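Local coordinates for protein oxidoreductase, iron/ascorbate family (Shewanella oneidensis, PDB 3ON7) that probably acts as an iron- and 2-oxoglutarate-dependent oxygenase that forms ethylene and also oxidises L-arginine to guanidine and glutamate semialdehyde, at residues L22-H33 with V203-I214. Residues are numbered along the deposited sequence; the frame is centred on the assembly and turned at random.
Sequences LRETGFGVLSNH and VPSDFGNIIINI
F27 and N213 face each other in a non-hydrogen-bonded pair of antiparallel strands 27-31 and 210-214, next to a possible iron site. The F27 ring lies with one face under CB of N213, a CH-pi contact, and nearly parallel to the amide, the planes 14° apart. CG2 of I211 meets the ring at its edge, 3.5 Å from CD2 of F27, and the ring of H231 packs edge-to-face with it. Replacing F27 with alanine removes the ring, and is likely to open a gap between N213 and I211 CG2 and leave H231 without its aromatic neighbour. N213 CG lies between its backbone N and carbonyl carbon (chi1 73°), which lays the amide alongside the ring; its ND2 is bonded to D176 and also donates to the backbone O of I214.

On the same face V29 stands beside I211, its CG1 3.7 Å from I211 CD1, while V29 CG2 reaches V203 CG1 at 3.8 Å. With OD1 eclipsing CA (chi2 3°), the amide of N209 sends ND2 to P204 O, which lies in the amide plane, tying the incoming loop to the strand. L30, I210 and I212 occupy the other face against helix 103-126: CB of L30 touches CG2 of I210 at 3.6 Å. H33, past the end of strand 27-31, has I210 CD1 over one ring face, a CH-pi contact, and a water links H33 NE2 to N209 O.

Paired backbone bonds between G28 and I212 and between L30 and I210 hold this register. The arrangement belongs to the double-stranded beta-helix fold of 2-oxoglutarate oxygenases, an N-terminal strand extending its major sheet, with N213 bonded to D176 and F27 packed on H231, which with H174 form an unoccupied cluster consistent with the iron-binding facial triad.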
loop_
_atom_site.group_PDB
_atom_site.type_symbol
_atom_site.label_atom_id
_atom_site.label_comp_id
_atom_site.label_asym_id
_atom_site.label_seq_id
_atom_site.Cartn_x
_atom_site.Cartn_y
_atom_site.Cartn_z
ATOM N N LEU B 22 -29.969 18.756 -4.072
ATOM C CA LEU B 22 -28.683 18.294 -3.554
ATOM C C LEU B 22 -28.376 18.958 -2.236
ATOM O O LEU B 22 -27.944 18.297 -1.302
ATOM C CB LEU B 22 -27.544 18.567 -4.549
ATOM C CG LEU B 22 -27.389 17.634 -5.763
ATOM C CD1 LEU B 22 -26.339 18.182 -6.713
ATOM C CD2 LEU B 22 -27.034 16.198 -5.368
ATOM N N ARG B 23 -28.585 20.269 -2.171
ATOM C CA ARG B 23 -28.393 21.015 -0.927
ATOM C C ARG B 23 -29.268 20.449 0.182
ATOM O O ARG B 23 -28.809 20.271 1.302
ATOM C CB ARG B 23 -28.727 22.506 -1.109
ATOM C CG ARG B 23 -28.382 23.377 0.101
ATOM C CD ARG B 23 -29.182 24.681 0.138
ATOM N NE ARG B 23 -30.598 24.423 0.387
ATOM C CZ ARG B 23 -31.113 24.080 1.568
ATOM N NH1 ARG B 23 -30.336 23.972 2.647
ATOM N NH2 ARG B 23 -32.420 23.853 1.670
ATOM N N GLU B 24 -30.529 20.182 -0.129
ATOM C CA GLU B 24 -31.477 19.735 0.896
ATOM C C GLU B 24 -31.236 18.279 1.335
ATOM O O GLU B 24 -31.282 17.988 2.531
ATOM C CB GLU B 24 -32.923 19.934 0.413
ATOM C CG GLU B 24 -34.001 19.585 1.440
ATOM C CD GLU B 24 -33.853 20.361 2.752
ATOM O OE1 GLU B 24 -33.910 21.615 2.709
ATOM O OE2 GLU B 24 -33.685 19.717 3.824
ATOM N N THR B 25 -30.981 17.374 0.383
ATOM C CA THR B 25 -30.947 15.934 0.672
ATOM C C THR B 25 -29.615 15.250 0.384
ATOM O O THR B 25 -29.451 14.087 0.724
ATOM C CB THR B 25 -31.986 15.156 -0.175
ATOM O OG1 THR B 25 -31.534 15.093 -1.540
ATOM C CG2 THR B 25 -33.355 15.795 -0.100
ATOM N N GLY B 26 -28.686 15.930 -0.288
ATOM C CA GLY B 26 -27.434 15.291 -0.720
ATOM C C GLY B 26 -27.534 14.537 -2.036
ATOM O O GLY B 26 -26.525 14.066 -2.543
ATOM N N PHE B 27 -28.745 14.455 -2.592
ATOM C CA PHE B 27 -29.040 13.665 -3.785
ATOM C C PHE B 27 -29.915 14.447 -4.762
ATOM O O PHE B 27 -30.695 15.317 -4.366
ATOM C CB PHE B 27 -29.789 12.378 -3.417
ATOM C CG PHE B 27 -28.885 11.223 -3.093
ATOM C CD1 PHE B 27 -28.095 11.236 -1.941
ATOM C CD2 PHE B 27 -28.827 10.112 -3.933
ATOM C CE1 PHE B 27 -27.270 10.191 -1.650
ATOM C CE2 PHE B 27 -28.005 9.060 -3.640
ATOM C CZ PHE B 27 -27.225 9.092 -2.499
ATOM N N GLY B 28 -29.789 14.090 -6.035
ATOM C CA GLY B 28 -30.611 14.648 -7.095
ATOM C C GLY B 28 -30.923 13.561 -8.087
ATOM O O GLY B 28 -30.077 12.732 -8.376
ATOM N N VAL B 29 -32.145 13.549 -8.604
ATOM C CA VAL B 29 -32.579 12.521 -9.541
ATOM C C VAL B 29 -32.926 13.205 -10.871
ATOM O O VAL B 29 -33.726 14.119 -10.881
ATOM C CB VAL B 29 -33.806 11.795 -8.971
ATOM C CG1 VAL B 29 -34.307 10.737 -9.930
ATOM C CG2 VAL B 29 -33.489 11.196 -7.614
ATOM N N LEU B 30 -32.298 12.796 -11.973
ATOM C CA LEU B 30 -32.578 13.387 -13.277
ATOM C C LEU B 30 -33.205 12.388 -14.235
ATOM O O LEU B 30 -32.662 11.300 -14.424
ATOM C CB LEU B 30 -31.302 13.926 -13.918
ATOM C CG LEU B 30 -30.721 15.226 -13.376
ATOM C CD1 LEU B 30 -29.405 15.514 -14.092
ATOM C CD2 LEU B 30 -31.688 16.366 -13.527
ATOM N N SER B 31 -34.323 12.770 -14.861
ATOM C CA SER B 31 -34.878 12.000 -15.988
ATOM C C SER B 31 -34.581 12.677 -17.328
ATOM O O SER B 31 -34.193 13.855 -17.368
ATOM C CB SER B 31 -36.379 11.796 -15.829
ATOM O OG SER B 31 -37.093 12.876 -16.376
ATOM N N ASN B 32 -34.744 11.918 -18.410
ATOM C CA ASN B 32 -34.550 12.430 -19.767
ATOM C C ASN B 32 -33.229 13.166 -19.944
ATOM O O ASN B 32 -33.196 14.260 -20.491
ATOM C CB ASN B 32 -35.705 13.357 -20.120
ATOM C CG ASN B 32 -37.022 12.632 -20.140
ATOM O OD1 ASN B 32 -37.728 12.588 -19.142
ATOM N ND2 ASN B 32 -37.339 12.021 -21.271
ATOM N N HIS B 33 -32.157 12.571 -19.435
ATOM C CA HIS B 33 -30.804 13.130 -19.544
ATOM C C HIS B 33 -30.222 12.844 -20.929
ATOM O O HIS B 33 -30.796 12.061 -21.691
ATOM C CB HIS B 33 -29.891 12.549 -18.441
ATOM C CG HIS B 33 -29.871 11.058 -18.401
ATOM N ND1 HIS B 33 -29.046 10.301 -19.204
ATOM C CD2 HIS B 33 -30.610 10.175 -17.682
ATOM C CE1 HIS B 33 -29.276 9.017 -18.980
ATOM N NE2 HIS B 33 -30.220 8.914 -18.060
ATOM N N VAL B 203 -35.590 6.319 -3.555
ATOM C CA VAL B 203 -35.135 7.014 -4.741
ATOM C C VAL B 203 -35.881 6.428 -5.931
ATOM O O VAL B 203 -35.836 5.218 -6.137
ATOM C CB VAL B 203 -33.625 6.839 -4.958
ATOM C CG1 VAL B 203 -33.171 7.703 -6.115
ATOM C CG2 VAL B 203 -32.858 7.192 -3.681
ATOM N N PRO B 204 -36.609 7.271 -6.686
ATOM C CA PRO B 204 -37.292 6.787 -7.893
ATOM C C PRO B 204 -36.264 6.235 -8.866
ATOM O O PRO B 204 -35.369 6.960 -9.272
ATOM C CB PRO B 204 -37.965 8.036 -8.459
ATOM C CG PRO B 204 -38.045 8.996 -7.301
ATOM C CD PRO B 204 -36.939 8.675 -6.366
ATOM N N SER B 205 -36.385 4.958 -9.201
ATOM C CA SER B 205 -35.329 4.241 -9.902
ATOM C C SER B 205 -35.772 3.711 -11.267
ATOM O O SER B 205 -35.256 2.709 -11.730
ATOM C CB SER B 205 -34.841 3.097 -9.014
ATOM O OG SER B 205 -34.335 3.593 -7.782
ATOM N N ASP B 206 -36.703 4.415 -11.915
ATOM C CA ASP B 206 -37.180 4.058 -13.263
ATOM C C ASP B 206 -36.042 4.020 -14.284
ATOM O O ASP B 206 -35.033 4.701 -14.120
ATOM C CB ASP B 206 -38.214 5.071 -13.746
ATOM C CG ASP B 206 -39.398 5.199 -12.797
ATOM O OD1 ASP B 206 -39.303 5.969 -11.800
ATOM O OD2 ASP B 206 -40.415 4.517 -13.054
ATOM N N PHE B 207 -36.210 3.222 -15.338
ATOM C CA PHE B 207 -35.286 3.231 -16.464
ATOM C C PHE B 207 -35.193 4.667 -16.934
ATOM O O PHE B 207 -36.177 5.375 -16.906
ATOM C CB PHE B 207 -35.808 2.385 -17.634
ATOM C CG PHE B 207 -35.775 0.908 -17.395
ATOM C CD1 PHE B 207 -34.592 0.196 -17.544
ATOM C CD2 PHE B 207 -36.940 0.222 -17.059
ATOM C CE1 PHE B 207 -34.558 -1.185 -17.338
ATOM C CE2 PHE B 207 -36.924 -1.158 -16.849
ATOM C CZ PHE B 207 -35.727 -1.862 -16.992
ATOM N N GLY B 208 -34.010 5.087 -17.362
ATOM C CA GLY B 208 -33.803 6.452 -17.827
ATOM C C GLY B 208 -33.543 7.486 -16.736
ATOM O O GLY B 208 -33.266 8.652 -17.046
ATOM N N ASN B 209 -33.659 7.107 -15.462
ATOM C CA ASN B 209 -33.262 8.029 -14.390
ATOM C C ASN B 209 -31.776 7.934 -14.152
ATOM O O ASN B 209 -31.154 6.890 -14.371
ATOM C CB ASN B 209 -34.022 7.803 -13.069
ATOM C CG ASN B 209 -35.414 8.383 -13.107
ATOM O OD1 ASN B 209 -35.839 8.914 -14.137
ATOM N ND2 ASN B 209 -36.135 8.300 -11.985
ATOM N N ILE B 210 -31.213 9.041 -13.698
ATOM C CA ILE B 210 -29.829 9.043 -13.300
ATOM C C ILE B 210 -29.759 9.751 -11.944
ATOM O O ILE B 210 -30.353 10.811 -11.757
ATOM C CB ILE B 210 -28.969 9.656 -14.415
ATOM C CG1 ILE B 210 -27.541 9.142 -14.358
ATOM C CG2 ILE B 210 -29.002 11.159 -14.362
ATOM C CD1 ILE B 210 -26.809 9.364 -15.647
ATOM N N ILE B 211 -29.087 9.103 -10.992
ATOM C CA ILE B 211 -29.049 9.542 -9.588
ATOM C C ILE B 211 -27.688 10.122 -9.320
ATOM O O ILE B 211 -26.673 9.516 -9.673
ATOM C CB ILE B 211 -29.286 8.362 -8.604
ATOM C CG1 ILE B 211 -30.392 7.458 -9.122
ATOM C CG2 ILE B 211 -29.616 8.863 -7.159
ATOM C CD1 ILE B 211 -31.626 8.184 -9.612
ATOM N N ILE B 212 -27.659 11.310 -8.741
ATOM C CA ILE B 212 -26.415 12.004 -8.485
ATOM C C ILE B 212 -26.349 12.387 -7.029
ATOM O O ILE B 212 -27.310 12.936 -6.485
ATOM C CB ILE B 212 -26.298 13.260 -9.353
ATOM C CG1 ILE B 212 -26.297 12.872 -10.843
ATOM C CG2 ILE B 212 -25.029 14.049 -9.020
ATOM C CD1 ILE B 212 -27.608 13.090 -11.508
ATOM N N ASN B 213 -25.210 12.112 -6.390
ATOM C CA ASN B 213 -25.051 12.457 -4.993
ATOM C C ASN B 213 -23.713 13.130 -4.665
ATOM O O ASN B 213 -22.697 12.890 -5.317
ATOM C CB ASN B 213 -25.339 11.243 -4.114
ATOM C CG ASN B 213 -24.236 10.196 -4.151
ATOM O OD1 ASN B 213 -24.149 9.368 -5.073
ATOM N ND2 ASN B 213 -23.407 10.194 -3.115
ATOM N N ILE B 214 -23.780 14.047 -3.704
ATOM C CA ILE B 214 -22.632 14.732 -3.115
ATOM C C ILE B 214 -21.804 13.711 -2.349
ATOM O O ILE B 214 -22.376 12.843 -1.682
ATOM C CB ILE B 214 -23.117 15.761 -2.070
ATOM C CG1 ILE B 214 -24.015 16.818 -2.709
ATOM C CG2 ILE B 214 -21.917 16.431 -1.298
ATOM C CD1 ILE B 214 -23.360 17.667 -3.816
HETATM O O HOH W 1 -25.023 12.563 -0.954
HETATM O O HOH W 2 -36.126 9.430 -18.751
HETATM O O HOH W 3 -33.294 9.529 -19.567
HETATM O O HOH W 4 -30.584 6.299 -17.266
#